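Putative uncharacterized protein (Methanosarcina barkeri str. Fusaro, PDB 3P43) is probably a manganese-dependent phosphoesterase of the LigD 3'-phosphoesterase superfamily, acting in DNA repair on 3' ends. Local coordinates at residues 31-36 against 82-87; 35-40 against 98-103; 62-67 against 145-150; 115-120 against 132-137. All coordinates share one frame; numbering follows the deposited sequence.

Contact 1 of 4, residues 31-36 against 82-87; sequences IFVVQR and AYADFE
The Y83 ring and the carboxamide of Q35 meet with their planes 82° apart. F86 CB lies over one face of the ring, 4.2 Å above its plane and displaced toward the rim, while Q35 OE1 approaches the same ring obliquely, 3.6 Å from Y83 CD2. Across the contact the amide nitrogen makes the hydrogen bonds. Q35 NE2 donates to Y83 O at 2.8 Å and to F86 O at 2.9 Å, both bonds bent, with each acceptor tilted out of the amide plane by more than 20°. At F86 O the donor lies in the carbonyl plane, on a lone pair; at Y83 O it is tilted from that plane, and this oxygen also accepts F86 N of its own turn. One nitrogen thus grips two carbonyls, one within the 3-10 turn (Y83) and one just after it (F86), and the bond from R47 NE to Q35 OE1 is consistent with this orientation of the amide. An alanine in place of Q35 would probably leave the carbonyls of Y83 and F86 without this shared donor and R47 NE without this acceptor. Farther along, A84 supplies the apolar part: its CB rests 3.6 Å from I31 CD1 and 4.2 Å from V33 CB. I31 CD1, anti about chi2 (-179°), is the atom that reaches it. The contact lays the 3-10 turn that follows strand 70-80 across one face of strand 31-38, with V33 and Y83 also touching R47 of strand 42-50 and A84 touching R105 of strand 98-114.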
# COMPACT_ATOMS: atom_id res chain seq x y z
N ILE A 31 0.64 -11.95 -0.84
CA ILE A 31 -0.44 -11.16 -1.41
C ILE A 31 -0.26 -9.66 -1.17
O ILE A 31 0.47 -9.24 -0.27
CB ILE A 31 -1.82 -11.60 -0.88
CG1 ILE A 31 -2.02 -11.16 0.57
CG2 ILE A 31 -2.00 -13.11 -1.05
CD1 ILE A 31 -3.34 -11.58 1.14
N PHE A 32 -0.93 -8.87 -1.99
CA PHE A 32 -0.98 -7.43 -1.79
C PHE A 32 -2.45 -7.04 -1.77
O PHE A 32 -3.28 -7.70 -2.40
CB PHE A 32 -0.20 -6.67 -2.88
CG PHE A 32 -1.01 -6.36 -4.13
CD1 PHE A 32 -1.76 -5.20 -4.21
CD2 PHE A 32 -0.99 -7.21 -5.22
CE1 PHE A 32 -2.50 -4.91 -5.35
CE2 PHE A 32 -1.71 -6.93 -6.36
CZ PHE A 32 -2.47 -5.77 -6.43
N VAL A 33 -2.77 -6.00 -1.02
CA VAL A 33 -4.13 -5.49 -0.99
C VAL A 33 -4.10 -3.97 -1.02
O VAL A 33 -3.16 -3.33 -0.53
CB VAL A 33 -4.91 -5.97 0.26
CG1 VAL A 33 -4.36 -5.32 1.51
CG2 VAL A 33 -6.40 -5.68 0.11
N VAL A 34 -5.12 -3.40 -1.64
CA VAL A 34 -5.33 -1.97 -1.61
C VAL A 34 -6.72 -1.73 -1.05
O VAL A 34 -7.72 -2.16 -1.63
CB VAL A 34 -5.21 -1.34 -3.00
CG1 VAL A 34 -5.59 0.14 -2.95
CG2 VAL A 34 -3.82 -1.53 -3.57
N GLN A 35 -6.79 -1.06 0.09
CA GLN A 35 -8.07 -0.72 0.70
C GLN A 35 -8.31 0.78 0.65
O GLN A 35 -7.49 1.57 1.13
CB GLN A 35 -8.12 -1.23 2.15
CG GLN A 35 -8.53 -2.70 2.27
CD GLN A 35 -8.04 -3.33 3.56
OE1 GLN A 35 -7.01 -2.93 4.10
NE2 GLN A 35 -8.77 -4.34 4.05
N ARG A 36 -9.42 1.17 0.03
CA ARG A 36 -9.88 2.54 0.11
C ARG A 36 -10.39 2.77 1.52
O ARG A 36 -11.29 2.07 1.97
CB ARG A 36 -11.00 2.79 -0.89
CG ARG A 36 -11.35 4.26 -1.05
CD ARG A 36 -12.50 4.45 -2.01
NE ARG A 36 -13.78 4.06 -1.43
CZ ARG A 36 -14.78 3.53 -2.12
NH1 ARG A 36 -14.66 3.32 -3.42
NH2 ARG A 36 -15.92 3.21 -1.51
N ALA A 82 -4.97 -11.25 7.99
CA ALA A 82 -6.41 -11.44 7.80
C ALA A 82 -7.12 -10.15 7.41
O ALA A 82 -8.26 -10.18 6.93
CB ALA A 82 -7.03 -12.05 9.04
N TYR A 83 -6.45 -9.02 7.61
CA TYR A 83 -7.02 -7.73 7.28
C TYR A 83 -7.15 -7.54 5.77
O TYR A 83 -7.92 -6.71 5.31
CB TYR A 83 -6.18 -6.61 7.89
CG TYR A 83 -6.96 -5.35 8.19
CD1 TYR A 83 -7.89 -5.32 9.21
CD2 TYR A 83 -6.77 -4.19 7.45
CE1 TYR A 83 -8.61 -4.18 9.49
CE2 TYR A 83 -7.48 -3.04 7.72
CZ TYR A 83 -8.40 -3.04 8.75
OH TYR A 83 -9.11 -1.90 9.03
N ALA A 84 -6.39 -8.33 5.01
CA ALA A 84 -6.46 -8.27 3.55
C ALA A 84 -7.85 -8.65 3.04
O ALA A 84 -8.21 -8.38 1.89
CB ALA A 84 -5.41 -9.18 2.93
N ASP A 85 -8.64 -9.26 3.91
CA ASP A 85 -9.97 -9.72 3.56
C ASP A 85 -11.06 -8.79 4.08
O ASP A 85 -12.24 -9.02 3.82
CB ASP A 85 -10.21 -11.12 4.13
CG ASP A 85 -9.47 -12.20 3.37
OD1 ASP A 85 -9.21 -12.01 2.16
OD2 ASP A 85 -9.16 -13.24 3.98
N PHE A 86 -10.68 -7.75 4.82
CA PHE A 86 -11.69 -6.95 5.50
C PHE A 86 -12.28 -5.81 4.69
O PHE A 86 -11.57 -5.00 4.10
CB PHE A 86 -11.22 -6.42 6.85
CG PHE A 86 -12.29 -5.64 7.55
CD1 PHE A 86 -13.32 -6.29 8.21
CD2 PHE A 86 -12.32 -4.26 7.46
CE1 PHE A 86 -14.33 -5.59 8.82
CE2 PHE A 86 -13.34 -3.54 8.08
CZ PHE A 86 -14.34 -4.20 8.76
N GLU A 87 -13.61 -5.74 4.73
CA GLU A 87 -14.40 -4.77 4.00
C GLU A 87 -15.62 -4.50 4.86
O GLU A 87 -16.41 -5.40 5.12
CB GLU A 87 -14.79 -5.38 2.65
CG GLU A 87 -15.50 -4.47 1.68
CD GLU A 87 -15.43 -5.02 0.26
OE1 GLU A 87 -16.23 -5.92 -0.08
OE2 GLU A 87 -14.55 -4.57 -0.50

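Contact 2 of 4, residues 35-40 against 98-103; sequences QRHDAR and GKVEIW. With MN (manganese (II) ion), chain B.
R36 and E101 send their side chains the same way, side by side, from an antiparallel hydrogen-bonded pair. R36 CB lies 4.0 Å from E101 O; CG, anti to the backbone N (chi1 -169°), and CD carry the chain outward, the chain bends at chi3, and the guanidinium lies beside the glutamate. There E101 OE1 sits over one face of the group, 3.2 Å from R36 CZ, and makes the salt bridge to R36 NH1 at 3.0 Å, the carboxylate turned 60° from the guanidinium plane. At the tip, R36 NH2 donates in plane to a water, which in turn donates to E101 OE2 at 2.8 Å. A leucine in place of R36 would probably leave the E101 carboxylate without its cationic mate and this water without its donor. Strands 31-38 and 98-114 are neighbours in the curled antiparallel sheet of the phosphoesterase barrel, and the second hydrogen-bonded pair here is D38 with K99. Between these two pairs H37 points to the other face of the sheet with Q35, V100 and I102. Its ND1 binds manganese at 2.4 Å, the site being completed by H43 and D45, while NE2 is hydrogen-bonded to A97 O, which would help to hold the ring's rotation. K99 O and G98 N lie at the ring edge, in plane, and A39 CB is over one face. V100 CG1 packs 3.6 Å from Q35 CG.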
# COMPACT_ATOMS: atom_id res chain seq x y z
N GLN A 35 -6.79 -1.06 0.09
CA GLN A 35 -8.07 -0.72 0.70
C GLN A 35 -8.31 0.78 0.65
O GLN A 35 -7.49 1.57 1.13
CB GLN A 35 -8.12 -1.23 2.15
CG GLN A 35 -8.53 -2.70 2.27
CD GLN A 35 -8.04 -3.33 3.56
OE1 GLN A 35 -7.01 -2.93 4.10
NE2 GLN A 35 -8.77 -4.34 4.05
N ARG A 36 -9.42 1.17 0.03
CA ARG A 36 -9.88 2.54 0.11
C ARG A 36 -10.39 2.77 1.52
O ARG A 36 -11.29 2.07 1.97
CB ARG A 36 -11.00 2.79 -0.89
CG ARG A 36 -11.35 4.26 -1.05
CD ARG A 36 -12.50 4.45 -2.01
NE ARG A 36 -13.78 4.06 -1.43
CZ ARG A 36 -14.78 3.53 -2.12
NH1 ARG A 36 -14.66 3.32 -3.42
NH2 ARG A 36 -15.92 3.21 -1.51
N HIS A 37 -9.80 3.74 2.21
CA HIS A 37 -10.15 3.98 3.60
C HIS A 37 -10.80 5.36 3.74
O HIS A 37 -10.15 6.38 3.55
CB HIS A 37 -8.91 3.88 4.48
CG HIS A 37 -9.20 3.88 5.95
ND1 HIS A 37 -8.21 3.97 6.90
CD2 HIS A 37 -10.37 3.80 6.62
CE1 HIS A 37 -8.76 3.94 8.10
NE2 HIS A 37 -10.06 3.84 7.96
N ASP A 38 -12.10 5.37 4.05
CA ASP A 38 -12.82 6.61 4.28
C ASP A 38 -12.76 6.99 5.75
O ASP A 38 -13.61 6.57 6.54
CB ASP A 38 -14.28 6.45 3.83
CG ASP A 38 -14.99 7.79 3.64
OD1 ASP A 38 -14.37 8.83 3.94
OD2 ASP A 38 -16.16 7.79 3.19
N ALA A 39 -11.76 7.77 6.13
CA ALA A 39 -11.56 8.13 7.53
C ALA A 39 -11.69 9.64 7.69
O ALA A 39 -12.68 10.23 7.25
CB ALA A 39 -10.19 7.66 8.00
N ARG A 40 -10.71 10.26 8.34
CA ARG A 40 -10.65 11.71 8.41
C ARG A 40 -10.73 12.24 6.99
O ARG A 40 -11.58 13.06 6.66
CB ARG A 40 -9.34 12.16 9.07
CG ARG A 40 -9.16 11.67 10.49
CD ARG A 40 -10.23 12.24 11.41
NE ARG A 40 -10.01 13.66 11.69
CZ ARG A 40 -10.86 14.42 12.38
NH1 ARG A 40 -11.99 13.90 12.85
NH2 ARG A 40 -10.59 15.70 12.59
N GLY A 98 -13.15 4.05 10.44
CA GLY A 98 -13.67 4.51 9.17
C GLY A 98 -14.20 3.38 8.30
O GLY A 98 -14.24 2.23 8.71
N LYS A 99 -14.60 3.73 7.08
CA LYS A 99 -15.13 2.77 6.13
C LYS A 99 -14.00 2.17 5.29
O LYS A 99 -13.16 2.89 4.76
CB LYS A 99 -16.15 3.45 5.22
CG LYS A 99 -17.31 4.08 5.98
CD LYS A 99 -18.09 5.05 5.10
CE LYS A 99 -19.29 5.61 5.84
NZ LYS A 99 -20.18 4.51 6.33
N VAL A 100 -14.01 0.85 5.17
CA VAL A 100 -12.95 0.15 4.45
C VAL A 100 -13.52 -0.68 3.30
O VAL A 100 -14.43 -1.48 3.50
CB VAL A 100 -12.16 -0.79 5.38
CG1 VAL A 100 -11.09 -1.57 4.60
CG2 VAL A 100 -11.54 0.00 6.53
N GLU A 101 -12.98 -0.48 2.10
CA GLU A 101 -13.38 -1.27 0.94
C GLU A 101 -12.17 -1.79 0.18
O GLU A 101 -11.16 -1.09 0.05
CB GLU A 101 -14.27 -0.46 -0.00
CG GLU A 101 -14.66 -1.22 -1.26
CD GLU A 101 -15.69 -0.49 -2.10
OE1 GLU A 101 -15.31 0.47 -2.81
OE2 GLU A 101 -16.88 -0.86 -2.04
N ILE A 102 -12.26 -3.02 -0.32
CA ILE A 102 -11.18 -3.58 -1.11
C ILE A 102 -11.21 -2.95 -2.49
O ILE A 102 -12.16 -3.16 -3.25
CB ILE A 102 -11.30 -5.11 -1.27
CG1 ILE A 102 -11.42 -5.79 0.09
CG2 ILE A 102 -10.08 -5.65 -2.01
CD1 ILE A 102 -10.12 -5.93 0.82
N TRP A 103 -10.19 -2.16 -2.80
CA TRP A 103 -10.06 -1.51 -4.10
C TRP A 103 -9.34 -2.40 -5.11
O TRP A 103 -9.72 -2.45 -6.28
CB TRP A 103 -9.31 -0.19 -3.95
CG TRP A 103 -9.21 0.62 -5.21
CD1 TRP A 103 -10.17 1.42 -5.75
CD2 TRP A 103 -8.06 0.73 -6.07
NE1 TRP A 103 -9.70 2.02 -6.90
CE2 TRP A 103 -8.41 1.61 -7.12
CE3 TRP A 103 -6.78 0.17 -6.07
CZ2 TRP A 103 -7.53 1.94 -8.14
CZ3 TRP A 103 -5.91 0.50 -7.09
CH2 TRP A 103 -6.28 1.37 -8.11
MN MN B . -5.86 4.14 6.45
O HOH W 1 -18.26 1.57 -2.16

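Contact 3 of 4, residues 62-67 against 145-150; sequences EPPKDA and WLFFKK
Loop-against-strand packing joins residues 62-67, in the connection between strands 53-59 and 70-80, to the last strand, 145-149, with apolar rings at one end and an extended lysine beside the loop backbone at the other. P63 CB and P64 CD converge on one corner of F147, at 4.0 and 4.1 Å from its CE2, both approaching the ring obliquely. F147 has CG anti to the backbone N (chi1 -179°), which puts CG on the side of the two prolines, and F46 of strand 42-50 meets the same ring. P64 CG also lies 4.2 Å from F148 CA. Strand 145-149 pairs with strands 70-80 and 130-135 in the curled antiparallel sheet of the beta barrel, so the proline-rich loop lies beside a strand that already has neighbours on both edges. K149 is fully extended, and its methylenes run past the loop backbone, with CD 3.4 Å from K65 O. Its tip turns this proximity into a hydrogen bond, K149 NZ donating to K65 O at 3.2 Å with the donor tilted from the carbonyl plane. D66 OD1 stands 4.2 Å from K149 NZ, beyond a salt bridge, yet its charge would probably still favour the ammonium at this place. Where A67 meets the strand, its CB comes to 3.2 Å from K149 O. A water accepts from K149 N and lies 2.9 Å from D66 O, bridging the two backbones.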
# COMPACT_ATOMS: atom_id res chain seq x y z
N GLU A 62 -5.41 7.60 -5.39
CA GLU A 62 -5.44 6.24 -5.93
C GLU A 62 -4.04 5.81 -6.34
O GLU A 62 -3.30 6.58 -6.95
CB GLU A 62 -6.37 6.15 -7.15
CG GLU A 62 -7.82 6.53 -6.89
CD GLU A 62 -8.75 6.10 -8.02
OE1 GLU A 62 -8.23 5.61 -9.05
OE2 GLU A 62 -9.98 6.25 -7.89
N PRO A 63 -3.67 4.57 -6.00
CA PRO A 63 -2.39 4.05 -6.49
C PRO A 63 -2.37 4.16 -8.01
O PRO A 63 -3.40 3.94 -8.64
CB PRO A 63 -2.41 2.58 -6.05
CG PRO A 63 -3.28 2.59 -4.83
CD PRO A 63 -4.35 3.61 -5.12
N PRO A 64 -1.22 4.51 -8.60
CA PRO A 64 -1.20 4.80 -10.03
C PRO A 64 -1.26 3.52 -10.86
O PRO A 64 -0.50 2.58 -10.61
CB PRO A 64 0.15 5.50 -10.22
CG PRO A 64 1.02 4.93 -9.14
CD PRO A 64 0.11 4.65 -7.97
N LYS A 65 -2.17 3.48 -11.83
CA LYS A 65 -2.33 2.29 -12.67
C LYS A 65 -1.33 2.27 -13.82
O LYS A 65 -1.07 1.22 -14.41
CB LYS A 65 -3.76 2.21 -13.22
CG LYS A 65 -4.84 2.10 -12.16
CD LYS A 65 -6.21 2.05 -12.81
CE LYS A 65 -7.31 2.20 -11.78
NZ LYS A 65 -8.67 2.17 -12.40
N ASP A 66 -0.77 3.43 -14.14
CA ASP A 66 0.20 3.56 -15.22
C ASP A 66 1.44 4.31 -14.75
O ASP A 66 1.36 5.14 -13.85
CB ASP A 66 -0.42 4.31 -16.40
CG ASP A 66 -1.50 3.52 -17.11
OD1 ASP A 66 -1.42 2.27 -17.10
OD2 ASP A 66 -2.42 4.14 -17.67
N ALA A 67 2.58 4.02 -15.37
CA ALA A 67 3.81 4.75 -15.09
C ALA A 67 3.62 6.23 -15.40
O ALA A 67 2.62 6.61 -16.01
CB ALA A 67 4.96 4.18 -15.91
N TRP A 145 7.49 7.83 1.47
CA TRP A 145 8.00 7.06 0.35
C TRP A 145 7.46 7.58 -0.96
O TRP A 145 6.27 7.93 -1.05
CB TRP A 145 7.60 5.60 0.49
CG TRP A 145 8.14 4.92 1.70
CD1 TRP A 145 7.84 5.20 3.00
CD2 TRP A 145 9.05 3.82 1.73
NE1 TRP A 145 8.51 4.35 3.84
CE2 TRP A 145 9.26 3.49 3.09
CE3 TRP A 145 9.72 3.08 0.75
CZ2 TRP A 145 10.12 2.46 3.48
CZ3 TRP A 145 10.56 2.06 1.14
CH2 TRP A 145 10.75 1.76 2.50
N LEU A 146 8.31 7.62 -1.97
CA LEU A 146 7.87 7.90 -3.34
C LEU A 146 7.35 6.61 -3.96
O LEU A 146 8.06 5.61 -4.03
CB LEU A 146 9.04 8.42 -4.17
CG LEU A 146 8.64 8.95 -5.55
CD1 LEU A 146 7.99 10.29 -5.37
CD2 LEU A 146 9.86 9.06 -6.45
N PHE A 147 6.10 6.64 -4.43
CA PHE A 147 5.42 5.44 -4.89
C PHE A 147 5.04 5.56 -6.37
O PHE A 147 4.34 6.49 -6.76
CB PHE A 147 4.18 5.22 -4.03
CG PHE A 147 3.38 3.99 -4.38
CD1 PHE A 147 4.01 2.84 -4.85
CD2 PHE A 147 2.01 3.96 -4.19
CE1 PHE A 147 3.27 1.71 -5.14
CE2 PHE A 147 1.27 2.83 -4.49
CZ PHE A 147 1.90 1.70 -4.97
N PHE A 148 5.49 4.63 -7.21
CA PHE A 148 5.17 4.70 -8.63
C PHE A 148 5.29 3.37 -9.37
O PHE A 148 5.94 2.43 -8.90
CB PHE A 148 6.04 5.76 -9.33
CG PHE A 148 7.52 5.50 -9.25
CD1 PHE A 148 8.17 4.82 -10.27
CD2 PHE A 148 8.26 5.94 -8.16
CE1 PHE A 148 9.54 4.58 -10.20
CE2 PHE A 148 9.62 5.71 -8.09
CZ PHE A 148 10.26 5.02 -9.11
N LYS A 149 4.66 3.30 -10.54
CA LYS A 149 4.77 2.15 -11.42
C LYS A 149 5.95 2.35 -12.36
O LYS A 149 6.07 3.40 -12.99
CB LYS A 149 3.49 1.96 -12.22
CG LYS A 149 3.53 0.75 -13.14
CD LYS A 149 2.25 0.60 -13.95
CE LYS A 149 2.38 -0.55 -14.94
NZ LYS A 149 1.11 -0.76 -15.67
N LYS A 150 6.81 1.34 -12.47
CA LYS A 150 8.00 1.44 -13.32
C LYS A 150 7.62 1.60 -14.79
O LYS A 150 6.69 0.95 -15.29
CB LYS A 150 8.90 0.22 -13.12
CG LYS A 150 10.33 0.56 -12.75
CD LYS A 150 11.10 -0.67 -12.30
CE LYS A 150 12.53 -0.34 -11.92
NZ LYS A 150 13.34 0.05 -13.10
O HOH W 2 3.49 5.41 -11.84

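Contact 4 of 4, residues 115-120 against 132-137; sequences EREIVV and VLIRTK
R116 lays its guanidinium against the aliphatic part of K137, whose CG sits 3.5 Å above one face, displaced toward the rim, with CE over the same group. The two side chains cross at about a right angle, and their charged ends, NH2 of R116 and NZ of K137, remain 4.5 Å apart, a like-charge approach that probably costs some energy. R135 O lies in the guanidinium plane of R116 and accepts from R116 NH1 at 2.7 Å, which would help to fix its rotation. The carbonyl and amide of R135 are thus both used, since R135 N donates to R116 O. R135 itself bends at chi3 (75°), and R116 CG lies 3.6 Å from R135 NE. Beyond it, R135 NH1 reaches E115 OE2 at 3.1 Å in a salt bridge, meeting the oxygen from above the carboxylate plane; NH2 adds a weaker bond to the same atom. From there inward the pairing is regular. I118 and L133 form a hydrogen-bonded pair with both N-H...O bonds 2.8 Å long, and their side chains meet CB to CB on the face that also takes in W57 and L48. On the other face V119 CG2 touches V132 CG1 at 4.2 Å. The strand axes are 179° apart in direction, as expected of a beta hairpin: strands 117-123 and 130-135 follow one another in the barrel sheet, with the arginine and glutamate cluster at the end away from the connecting turn.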
# COMPACT_ATOMS: atom_id res chain seq x y z
N GLU A 115 16.36 -1.22 3.26
CA GLU A 115 15.80 -0.30 4.23
C GLU A 115 15.00 0.84 3.56
O GLU A 115 13.89 1.16 3.99
CB GLU A 115 16.90 0.25 5.14
CG GLU A 115 16.46 1.35 6.10
CD GLU A 115 15.53 0.86 7.20
OE1 GLU A 115 15.19 -0.34 7.23
OE2 GLU A 115 15.14 1.70 8.05
N ARG A 116 15.57 1.42 2.51
CA ARG A 116 14.94 2.58 1.86
C ARG A 116 14.34 2.31 0.48
O ARG A 116 14.03 3.25 -0.25
CB ARG A 116 15.95 3.72 1.72
CG ARG A 116 16.20 4.51 2.99
CD ARG A 116 16.88 5.84 2.66
NE ARG A 116 17.87 5.68 1.60
CZ ARG A 116 17.69 6.03 0.33
NH1 ARG A 116 16.55 6.60 -0.05
NH2 ARG A 116 18.66 5.84 -0.55
N GLU A 117 14.18 1.05 0.11
CA GLU A 117 13.70 0.76 -1.22
C GLU A 117 13.03 -0.60 -1.31
O GLU A 117 13.51 -1.58 -0.75
CB GLU A 117 14.83 0.86 -2.25
CG GLU A 117 14.36 0.71 -3.70
CD GLU A 117 15.50 0.87 -4.71
OE1 GLU A 117 16.66 1.03 -4.29
OE2 GLU A 117 15.22 0.82 -5.92
N ILE A 118 11.89 -0.62 -2.00
CA ILE A 118 11.15 -1.85 -2.25
C ILE A 118 10.67 -1.87 -3.69
O ILE A 118 10.08 -0.90 -4.18
CB ILE A 118 9.95 -1.99 -1.29
CG1 ILE A 118 10.45 -2.04 0.16
CG2 ILE A 118 9.14 -3.22 -1.63
CD1 ILE A 118 9.37 -2.20 1.20
N VAL A 119 10.96 -2.96 -4.39
CA VAL A 119 10.52 -3.13 -5.76
C VAL A 119 9.76 -4.45 -5.87
O VAL A 119 10.27 -5.49 -5.48
CB VAL A 119 11.70 -3.14 -6.75
CG1 VAL A 119 11.19 -3.18 -8.19
CG2 VAL A 119 12.60 -1.94 -6.52
N VAL A 120 8.55 -4.39 -6.40
CA VAL A 120 7.69 -5.57 -6.47
C VAL A 120 6.98 -5.69 -7.81
O VAL A 120 6.68 -4.68 -8.45
CB VAL A 120 6.63 -5.55 -5.36
CG1 VAL A 120 7.29 -5.58 -4.01
CG2 VAL A 120 5.75 -4.31 -5.50
N VAL A 132 7.45 0.59 -7.50
CA VAL A 132 8.61 0.96 -6.70
C VAL A 132 8.24 1.85 -5.52
O VAL A 132 7.45 2.79 -5.67
CB VAL A 132 9.70 1.67 -7.57
CG1 VAL A 132 10.97 1.93 -6.76
CG2 VAL A 132 10.02 0.85 -8.81
N LEU A 133 8.78 1.54 -4.35
CA LEU A 133 8.69 2.40 -3.18
C LEU A 133 10.09 2.83 -2.75
O LEU A 133 10.94 1.98 -2.46
CB LEU A 133 7.98 1.68 -2.03
CG LEU A 133 6.47 1.43 -2.21
CD1 LEU A 133 5.99 0.34 -1.29
CD2 LEU A 133 5.69 2.71 -1.99
N ILE A 134 10.33 4.14 -2.72
CA ILE A 134 11.64 4.66 -2.31
C ILE A 134 11.46 5.64 -1.16
O ILE A 134 10.75 6.63 -1.29
CB ILE A 134 12.35 5.40 -3.46
CG1 ILE A 134 12.43 4.50 -4.70
CG2 ILE A 134 13.75 5.84 -3.04
CD1 ILE A 134 13.18 5.14 -5.85
N ARG A 135 12.11 5.36 -0.03
CA ARG A 135 11.95 6.23 1.13
C ARG A 135 12.86 7.43 1.01
O ARG A 135 14.08 7.28 0.93
CB ARG A 135 12.24 5.48 2.43
CG ARG A 135 11.86 6.28 3.68
CD ARG A 135 12.14 5.51 4.96
NE ARG A 135 13.57 5.46 5.27
CZ ARG A 135 14.09 4.71 6.23
NH1 ARG A 135 13.31 3.93 6.96
NH2 ARG A 135 15.40 4.73 6.45
N THR A 136 12.27 8.62 0.99
CA THR A 136 13.04 9.85 0.89
C THR A 136 14.07 9.94 2.02
O THR A 136 13.80 9.50 3.14
CB THR A 136 12.13 11.10 0.92
OG1 THR A 136 12.92 12.27 0.71
CG2 THR A 136 11.40 11.21 2.25
N LYS A 137 15.24 10.50 1.72
CA LYS A 137 16.27 10.72 2.73
C LYS A 137 16.03 12.03 3.47
O LYS A 137 16.71 12.33 4.44
CB LYS A 137 17.66 10.77 2.10
CG LYS A 137 18.10 9.53 1.32
CD LYS A 137 19.63 9.43 1.31
CE LYS A 137 20.17 8.85 0.01
NZ LYS A 137 20.55 9.93 -0.96

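How the contacts relate
All four contacts reach one curled antiparallel sheet, contacts 1 and 3 by packing a loop on one of its strands. Contacts 1 and 2, centres 10 Å apart, share Q35 and R36 of strand 31-38, and join it to the 82-87 turn and to strand 98-114 beside the manganese. Contacts 3 and 4, centres 12 Å apart, meet through backbone bonds between strands 130-135 and 145-149, with F147 packed on L133. W103 of contact 2 reaches K65, E62 and P63 of contact 3, although their centres are 19 Å apart. In sequence, contact 3 alternates with contacts 1 and 2, whereas contact 4 falls between the two segments of contact 3. The last strand thus returns to an early loop, bringing distant parts of the chain together.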